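PDB 3ZPY: alginate lyase, family PL7 from Zobellia galactanivorans, which probably cleaves the brown-algal polysaccharide alginate by beta-elimination, through the PL7 lyase domain that makes up this chain. Local coordinates for residues Gly133-Ile145 with Val155-Gln167. Residues are numbered along the deposited sequence; the frame is centred on the assembly and turned at random.
Sequences GVEVDDVVRVQFI and VKLKISGYVTEEQ
Gln143 reaches across to Lys158 and Ser160 with its amide nitrogen: NE2 gives one N-H to Ser160 OG (2.9 Å) and the other to the backbone oxygen Lys158 O (3.2 Å), approaching the latter from above its carbonyl plane. Its CG stands anti to its own carbonyl carbon (chi1 -56°) and the chain runs on extended, bringing the amide over the neighbouring strand. With NE2 so occupied, OE1 accepts from Arg141 NE at 3.0 Å; an amide suits the place because it donates at one end and accepts at the other. A leucine here would probably leave Arg141 NE and Ser160 OG without these partners, and the guanidinium held mainly by its carboxylates. Arg141 also pairs through NH1 with Asp138 OD2 (2.9 Å) and, by a weak bond, through NH2 with Glu165 OE2, the guanidinium and carboxylate planes lying 69° apart. Small Ser160 lets its CB sit under a guanidinium face. Glu165 OE2 in turn takes Gly161 N, where the chain enters helix 162-165; a side chain on Gly161 would strike Val139 O.

The other face is apolar: Val140 CG2 touches Ile159 CG2 (3.5 Å), and Val155 CG2 makes a CH-pi contact over the Phe144 ring. Between these two layers, strands 140-145 and 155-160 form an antiparallel hairpin, whose pairing passes to the helix where Tyr162 N binds Asp138 O (2.8 Å). A classic bulge at Val139 and Val140 faces Ile124 on the next strand. Further out, Asp138 OD1 bonds to His125, which with Gln123 and Ile124 forms the QIH signature of PL7 lyases. The hairpin thus separates a hydrophobic core from a polar network whose linked charges and amide are consistent with one wall of the jelly-roll's acidic-sugar cleft.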
ATOM      1  N   GLY A 133      16.460  13.863  13.602  1.00 32.83           N
ATOM      2  CA  GLY A 133      17.160  12.647  13.226  1.00 32.72           C
ATOM      3  C   GLY A 133      16.358  11.371  13.459  1.00 19.75           C
ATOM      4  O   GLY A 133      16.946  10.294  13.442  1.00 25.11           O
ATOM      5  N   VAL A 134      15.029  11.437  13.646  1.00 22.55           N
ATOM      6  CA  VAL A 134      14.321  10.222  13.962  1.00 18.90           C
ATOM      7  C   VAL A 134      14.040   9.526  12.641  1.00 18.10           C
ATOM      8  O   VAL A 134      13.600  10.188  11.672  1.00 19.71           O
ATOM      9  CB  VAL A 134      12.999  10.501  14.716  1.00 19.67           C
ATOM     10  CG1 VAL A 134      12.244   9.201  14.956  1.00 15.84           C
ATOM     11  CG2 VAL A 134      13.350  11.163  16.042  1.00 22.39           C
ATOM     12  N   GLU A 135      14.374   8.231  12.575  1.00 19.36           N
ATOM     13  CA  GLU A 135      14.112   7.484  11.373  1.00 18.32           C
ATOM     14  C   GLU A 135      12.644   7.020  11.375  1.00 16.20           C
ATOM     15  O   GLU A 135      12.304   5.981  11.907  1.00 16.48           O
ATOM     16  CB  GLU A 135      15.083   6.326  11.202  1.00 24.83           C
ATOM     17  CG  GLU A 135      16.517   6.779  11.382  1.00 31.70           C
ATOM     18  CD  GLU A 135      17.480   5.652  11.052  1.00 37.47           C
ATOM     19  OE1 GLU A 135      17.071   4.732  10.302  1.00 44.50           O
ATOM     20  OE2 GLU A 135      18.627   5.693  11.521  1.00 51.51           O
ATOM     21  N   VAL A 136      11.792   7.797  10.722  1.00 12.84           N
ATOM     22  CA  VAL A 136      10.355   7.526  10.711  1.00 12.81           C
ATOM     23  C   VAL A 136      10.039   6.419   9.670  1.00 10.80           C
ATOM     24  O   VAL A 136       9.462   5.375  10.037  1.00 12.34           O
ATOM     25  CB  VAL A 136       9.587   8.803  10.454  1.00 11.86           C
ATOM     26  CG1 VAL A 136       8.104   8.474  10.401  1.00 11.29           C
ATOM     27  CG2 VAL A 136       9.863   9.825  11.564  1.00 11.30           C
ATOM     28  N   ASP A 137      10.472   6.605   8.418  1.00 11.77           N
ATOM     29  CA  ASP A 137      10.184   5.668   7.325  1.00 12.13           C
ATOM     30  C   ASP A 137       8.664   5.397   7.278  1.00  9.67           C
ATOM     31  O   ASP A 137       7.907   6.403   7.374  1.00  8.68           O
ATOM     32  CB  ASP A 137      11.042   4.404   7.423  1.00 14.05           C
ATOM     33  CG  ASP A 137      12.517   4.656   7.145  1.00 20.07           C
ATOM     34  OD1 ASP A 137      12.926   5.479   6.264  1.00 24.50           O
ATOM     35  OD2 ASP A 137      13.295   3.988   7.837  1.00 33.13           O
ATOM     36  N   ASP A 138       8.154   4.157   7.122  1.00  8.00           N
ATOM     37  CA  ASP A 138       6.696   3.954   7.188  1.00  8.36           C
ATOM     38  C   ASP A 138       6.177   4.312   8.566  1.00  7.29           C
ATOM     39  O   ASP A 138       6.582   3.739   9.561  1.00  9.19           O
ATOM     40  CB  ASP A 138       6.316   2.498   6.951  1.00  9.39           C
ATOM     41  CG  ASP A 138       6.647   1.990   5.544  1.00 13.85           C
ATOM     42  OD1 ASP A 138       6.843   2.782   4.601  1.00 17.51           O
ATOM     43  OD2 ASP A 138       6.800   0.734   5.384  1.00 12.81           O
ATOM     44  N   VAL A 139       5.202   5.230   8.582  1.00  6.97           N
ATOM     45  CA  VAL A 139       4.479   5.614   9.822  1.00  6.17           C
ATOM     46  C   VAL A 139       3.522   4.491  10.211  1.00  5.39           C
ATOM     47  O   VAL A 139       3.441   4.077  11.359  1.00  6.05           O
ATOM     48  CB  VAL A 139       3.745   6.940   9.632  1.00  6.91           C
ATOM     49  CG1 VAL A 139       2.832   7.236  10.780  1.00  6.94           C
ATOM     50  CG2 VAL A 139       4.727   8.086   9.380  1.00  7.33           C
ATOM     51  N   VAL A 140       2.758   4.016   9.208  1.00  4.95           N
ATOM     52  CA  VAL A 140       1.812   2.860   9.462  1.00  4.52           C
ATOM     53  C   VAL A 140       1.701   2.087   8.163  1.00  4.67           C
ATOM     54  O   VAL A 140       1.703   2.694   7.071  1.00  5.87           O
ATOM     55  CB  VAL A 140       0.427   3.345  10.018  1.00  4.97           C
ATOM     56  CG1 VAL A 140      -0.394   4.109   8.944  1.00  7.09           C
ATOM     57  CG2 VAL A 140      -0.389   2.158  10.566  1.00  5.30           C
ATOM     58  N   ARG A 141       1.617   0.776   8.321  1.00  4.89           N
ATOM     59  CA  ARG A 141       1.242  -0.145   7.262  1.00  4.61           C
ATOM     60  C   ARG A 141       0.004  -0.908   7.692  1.00  4.63           C
ATOM     61  O   ARG A 141       0.007  -1.555   8.748  1.00  5.21           O
ATOM     62  CB  ARG A 141       2.372  -1.129   7.018  1.00  4.93           C
ATOM     63  CG  ARG A 141       3.551  -0.498   6.287  1.00  5.61           C
ATOM     64  CD  ARG A 141       4.479  -1.577   5.693  1.00  7.86           C
ATOM     65  NE  ARG A 141       4.938  -2.576   6.668  1.00  8.50           N
ATOM     66  CZ  ARG A 141       5.958  -2.396   7.490  1.00  8.81           C
ATOM     67  NH1 ARG A 141       6.611  -1.243   7.537  1.00  8.34           N
ATOM     68  NH2 ARG A 141       6.309  -3.368   8.349  1.00 10.77           N
ATOM     69  N   VAL A 142      -1.060  -0.877   6.853  1.00  4.02           N
ATOM     70  CA  VAL A 142      -2.311  -1.587   7.108  1.00  4.58           C
ATOM     71  C   VAL A 142      -2.238  -2.871   6.283  1.00  3.96           C
ATOM     72  O   VAL A 142      -2.083  -2.779   5.067  1.00  4.57           O
ATOM     73  CB  VAL A 142      -3.451  -0.681   6.652  1.00  4.89           C
ATOM     74  CG1 VAL A 142      -4.773  -1.423   6.854  1.00  6.19           C
ATOM     75  CG2 VAL A 142      -3.471   0.662   7.384  1.00  6.12           C
ATOM     76  N   GLN A 143      -2.308  -4.022   6.970  1.00  4.42           N
ATOM     77  CA  GLN A 143      -1.957  -5.274   6.315  1.00  5.44           C
ATOM     78  C   GLN A 143      -2.976  -6.340   6.683  1.00  4.89           C
ATOM     79  O   GLN A 143      -3.636  -6.262   7.676  1.00  5.14           O
ATOM     80  CB  GLN A 143      -0.588  -5.801   6.792  1.00  5.32           C
ATOM     81  CG  GLN A 143       0.501  -4.723   6.562  1.00  7.05           C
ATOM     82  CD  GLN A 143       1.691  -4.884   7.360  1.00  8.92           C
ATOM     83  OE1 GLN A 143       2.824  -4.748   6.859  1.00 11.66           O
ATOM     84  NE2 GLN A 143       1.463  -5.073   8.663  1.00 13.49           N
ATOM     85  N   PHE A 144      -3.111  -7.334   5.792  1.00  4.65           N
ATOM     86  CA  PHE A 144      -3.679  -8.625   6.169  1.00  4.65           C
ATOM     87  C   PHE A 144      -2.568  -9.700   6.189  1.00  5.51           C
ATOM     88  O   PHE A 144      -1.759  -9.729   5.271  1.00  5.14           O
ATOM     89  CB  PHE A 144      -4.803  -9.067   5.221  1.00  4.68           C
ATOM     90  CG  PHE A 144      -6.095  -8.332   5.370  1.00  4.56           C
ATOM     91  CD1 PHE A 144      -6.508  -7.671   6.542  1.00  6.15           C
ATOM     92  CD2 PHE A 144      -6.987  -8.426   4.307  1.00  5.21           C
ATOM     93  CE1 PHE A 144      -7.744  -7.015   6.558  1.00  6.05           C
ATOM     94  CE2 PHE A 144      -8.225  -7.821   4.331  1.00  6.07           C
ATOM     95  CZ  PHE A 144      -8.603  -7.116   5.490  1.00  6.82           C
ATOM     96  N   ILE A 145      -2.631 -10.534   7.226  1.00  5.51           N
ATOM     97  CA  ILE A 145      -1.698 -11.591   7.420  1.00  5.63           C
ATOM     98  C   ILE A 145      -2.477 -12.909   7.570  1.00  6.55           C
ATOM     99  O   ILE A 145      -3.500 -12.976   8.276  1.00  7.95           O
ATOM    100  CB  ILE A 145      -0.777 -11.334   8.631  1.00  5.21           C
ATOM    101  CG1 ILE A 145       0.270 -12.482   8.753  1.00  7.24           C
ATOM    102  CG2 ILE A 145      -1.575 -11.154   9.952  1.00  6.30           C
ATOM    103  CD1 ILE A 145       1.433 -12.068   9.585  1.00  7.58           C
ATOM    104  N   VAL A 155      -8.404 -13.997   7.919  1.00  5.32           N
ATOM    105  CA  VAL A 155      -7.068 -13.418   8.102  1.00  5.45           C
ATOM    106  C   VAL A 155      -7.100 -12.469   9.280  1.00  5.54           C
ATOM    107  O   VAL A 155      -8.206 -12.117   9.823  1.00  5.94           O
ATOM    108  CB  VAL A 155      -6.655 -12.649   6.785  1.00  5.22           C
ATOM    109  CG1 VAL A 155      -6.527 -13.593   5.598  1.00  5.84           C
ATOM    110  CG2 VAL A 155      -7.628 -11.518   6.465  1.00  7.28           C
ATOM    111  N   LYS A 156      -5.921 -12.001   9.639  1.00  6.44           N
ATOM    112  CA  LYS A 156      -5.894 -10.916  10.651  1.00  5.37           C
ATOM    113  C   LYS A 156      -5.492  -9.594  10.041  1.00  4.70           C
ATOM    114  O   LYS A 156      -4.648  -9.538   9.118  1.00  5.57           O
ATOM    115  CB  LYS A 156      -4.944 -11.264  11.789  1.00  6.92           C
ATOM    116  CG  LYS A 156      -5.439 -12.457  12.598  1.00  8.15           C
ATOM    117  CD  LYS A 156      -4.424 -12.739  13.712  1.00 13.24           C
ATOM    118  CE  LYS A 156      -4.907 -13.895  14.555  1.00 14.27           C
ATOM    119  NZ  LYS A 156      -4.077 -14.012  15.791  1.00 22.51           N
ATOM    120  N   LEU A 157      -6.115  -8.509  10.519  1.00  4.46           N
ATOM    121  CA  LEU A 157      -5.615  -7.206  10.280  1.00  4.51           C
ATOM    122  C   LEU A 157      -4.311  -7.063  11.102  1.00  4.71           C
ATOM    123  O   LEU A 157      -4.290  -7.313  12.329  1.00  5.63           O
ATOM    124  CB  LEU A 157      -6.651  -6.164  10.718  1.00  4.59           C
ATOM    125  CG  LEU A 157      -6.270  -4.735  10.595  1.00  5.02           C
ATOM    126  CD1 LEU A 157      -6.127  -4.215   9.162  1.00  6.73           C
ATOM    127  CD2 LEU A 157      -7.197  -3.851  11.426  1.00  6.74           C
ATOM    128  N   LYS A 158      -3.262  -6.531  10.474  1.00  5.18           N
ATOM    129  CA  LYS A 158      -1.974  -6.316  11.214  1.00  4.62           C
ATOM    130  C   LYS A 158      -1.549  -4.889  10.951  1.00  4.62           C
ATOM    131  O   LYS A 158      -1.457  -4.481   9.792  1.00  4.65           O
ATOM    132  CB  LYS A 158      -0.922  -7.321  10.773  1.00  5.35           C
ATOM    133  CG  LYS A 158       0.357  -7.157  11.509  1.00  6.31           C
ATOM    134  CD  LYS A 158       1.255  -8.381  11.271  1.00  6.64           C
ATOM    135  CE  LYS A 158       2.535  -8.250  12.118  1.00  7.34           C
ATOM    136  NZ  LYS A 158       3.377  -9.506  11.936  1.00 11.23           N
ATOM    137  N   ILE A 159      -1.267  -4.161  12.057  1.00  4.69           N
ATOM    138  CA  ILE A 159      -0.846  -2.766  11.963  1.00  4.55           C
ATOM    139  C   ILE A 159       0.633  -2.696  12.278  1.00  5.31           C
ATOM    140  O   ILE A 159       1.029  -2.987  13.417  1.00  6.35           O
ATOM    141  CB  ILE A 159      -1.650  -1.926  12.924  1.00  4.56           C
ATOM    142  CG1 ILE A 159      -3.211  -2.076  12.632  1.00  5.28           C
ATOM    143  CG2 ILE A 159      -1.210  -0.457  12.783  1.00  6.08           C
ATOM    144  CD1 ILE A 159      -3.615  -1.668  11.270  1.00  6.40           C
ATOM    145  N   SER A 160       1.398  -2.332  11.254  1.00  5.41           N
ATOM    146  CA  SER A 160       2.879  -2.291  11.416  1.00  5.67           C
ATOM    147  C   SER A 160       3.340  -0.871  11.035  1.00  5.83           C
ATOM    148  O   SER A 160       2.535   0.034  10.966  1.00  5.44           O
ATOM    149  CB  SER A 160       3.487  -3.371  10.516  1.00  8.22           C
ATOM    150  OG  SER A 160       3.154  -4.674  10.967  1.00  7.40           O
ATOM    151  N   GLY A 161       4.646  -0.680  10.796  1.00  6.07           N
ATOM    152  CA  GLY A 161       5.196   0.645  10.686  1.00  6.53           C
ATOM    153  C   GLY A 161       5.568   1.251  12.015  1.00  6.87           C
ATOM    154  O   GLY A 161       5.314   0.627  13.053  1.00  6.94           O
ATOM    155  N   TYR A 162       6.069   2.505  11.989  1.00  7.09           N
ATOM    156  CA  TYR A 162       6.698   3.125  13.178  1.00  7.11           C
ATOM    157  C   TYR A 162       5.731   3.178  14.384  1.00  7.19           C
ATOM    158  O   TYR A 162       6.081   2.836  15.498  1.00  7.20           O
ATOM    159  CB  TYR A 162       7.138   4.532  12.815  1.00  8.26           C
ATOM    160  CG  TYR A 162       7.855   5.209  13.882  1.00  7.64           C
ATOM    161  CD1 TYR A 162       7.216   5.608  15.085  1.00  9.54           C
ATOM    162  CD2 TYR A 162       9.239   5.322  13.790  1.00 10.57           C
ATOM    163  CE1 TYR A 162       7.933   6.203  16.107  1.00 12.86           C
ATOM    164  CE2 TYR A 162       9.986   5.921  14.818  1.00 13.15           C
ATOM    165  CZ  TYR A 162       9.305   6.371  15.994  1.00 12.71           C
ATOM    166  OH  TYR A 162       9.984   6.911  17.056  1.00 19.15           O
ATOM    167  N   VAL A 163       4.459   3.472  14.077  1.00  7.05           N
ATOM    168  CA  VAL A 163       3.519   3.799  15.129  1.00  5.92           C
ATOM    169  C   VAL A 163       3.257   2.584  16.073  1.00  6.06           C
ATOM    170  O   VAL A 163       2.960   2.786  17.234  1.00  7.62           O
ATOM    171  CB  VAL A 163       2.161   4.333  14.543  1.00  5.69           C
ATOM    172  CG1 VAL A 163       1.381   3.233  13.820  1.00  7.09           C
ATOM    173  CG2 VAL A 163       1.370   5.048  15.647  1.00  6.96           C
ATOM    174  N   THR A 164       3.465   1.369  15.578  1.00  5.84           N
ATOM    175  CA  THR A 164       3.404   0.161  16.426  1.00  6.62           C
ATOM    176  C   THR A 164       4.814  -0.383  16.640  1.00  8.21           C
ATOM    177  O   THR A 164       5.182  -0.675  17.791  1.00  8.62           O
ATOM    178  CB  THR A 164       2.429  -0.895  15.909  1.00  5.75           C
ATOM    179  OG1 THR A 164       2.810  -1.245  14.594  1.00  6.41           O
ATOM    180  CG2 THR A 164       1.004  -0.452  16.016  1.00  5.95           C
ATOM    181  N   GLU A 165       5.553  -0.617  15.552  1.00  8.81           N
ATOM    182  CA  GLU A 165       6.856  -1.301  15.742  1.00  9.68           C
ATOM    183  C   GLU A 165       7.835  -0.616  16.680  1.00  9.93           C
ATOM    184  O   GLU A 165       8.670  -1.299  17.275  1.00 15.36           O
ATOM    185  CB  GLU A 165       7.473  -1.523  14.364  1.00 12.72           C
ATOM    186  CG  GLU A 165       6.722  -2.447  13.441  1.00 12.80           C
ATOM    187  CD  GLU A 165       7.437  -2.483  12.110  1.00 19.06           C
ATOM    188  OE1 GLU A 165       8.693  -2.331  11.995  1.00 24.97           O
ATOM    189  OE2 GLU A 165       6.791  -2.751  11.140  1.00 23.41           O
ATOM    190  N   GLU A 166       7.850   0.717  16.707  1.00  9.42           N
ATOM    191  CA  GLU A 166       8.792   1.477  17.507  1.00 11.55           C
ATOM    192  C   GLU A 166       8.114   1.957  18.790  1.00 11.11           C
ATOM    193  O   GLU A 166       8.683   2.665  19.597  1.00 14.52           O
ATOM    194  CB  GLU A 166       9.369   2.645  16.679  1.00 13.20           C
ATOM    195  CG  GLU A 166      10.315   2.232  15.550  1.00 16.04           C
ATOM    196  CD  GLU A 166      11.705   1.926  16.026  1.00 19.28           C
ATOM    197  OE1 GLU A 166      11.924   2.001  17.233  1.00 22.63           O
ATOM    198  OE2 GLU A 166      12.561   1.636  15.179  1.00 30.16           O
ATOM    199  N   GLN A 167       6.884   1.448  19.025  1.00  9.05           N
ATOM    200  CA  GLN A 167       6.036   1.880  20.166  1.00  9.16           C
ATOM    201  C   GLN A 167       5.263   0.694  20.745  1.00  8.55           C
ATOM    202  O   GLN A 167       4.026   0.659  20.825  1.00 10.83           O
ATOM    203  CB  GLN A 167       5.110   3.057  19.763  1.00  9.05           C
ATOM    204  CG  GLN A 167       5.800   4.183  19.011  1.00 12.29           C
ATOM    205  CD  GLN A 167       4.881   5.366  18.922  1.00  7.94           C
ATOM    206  OE1 GLN A 167       3.665   5.223  18.566  1.00 10.07           O
ATOM    207  NE2 GLN A 167       5.388   6.552  19.243  1.00  9.19           N
TER
HETATM  208  O   HOH W   1       8.868  -1.606   9.274  1.00 18.88           O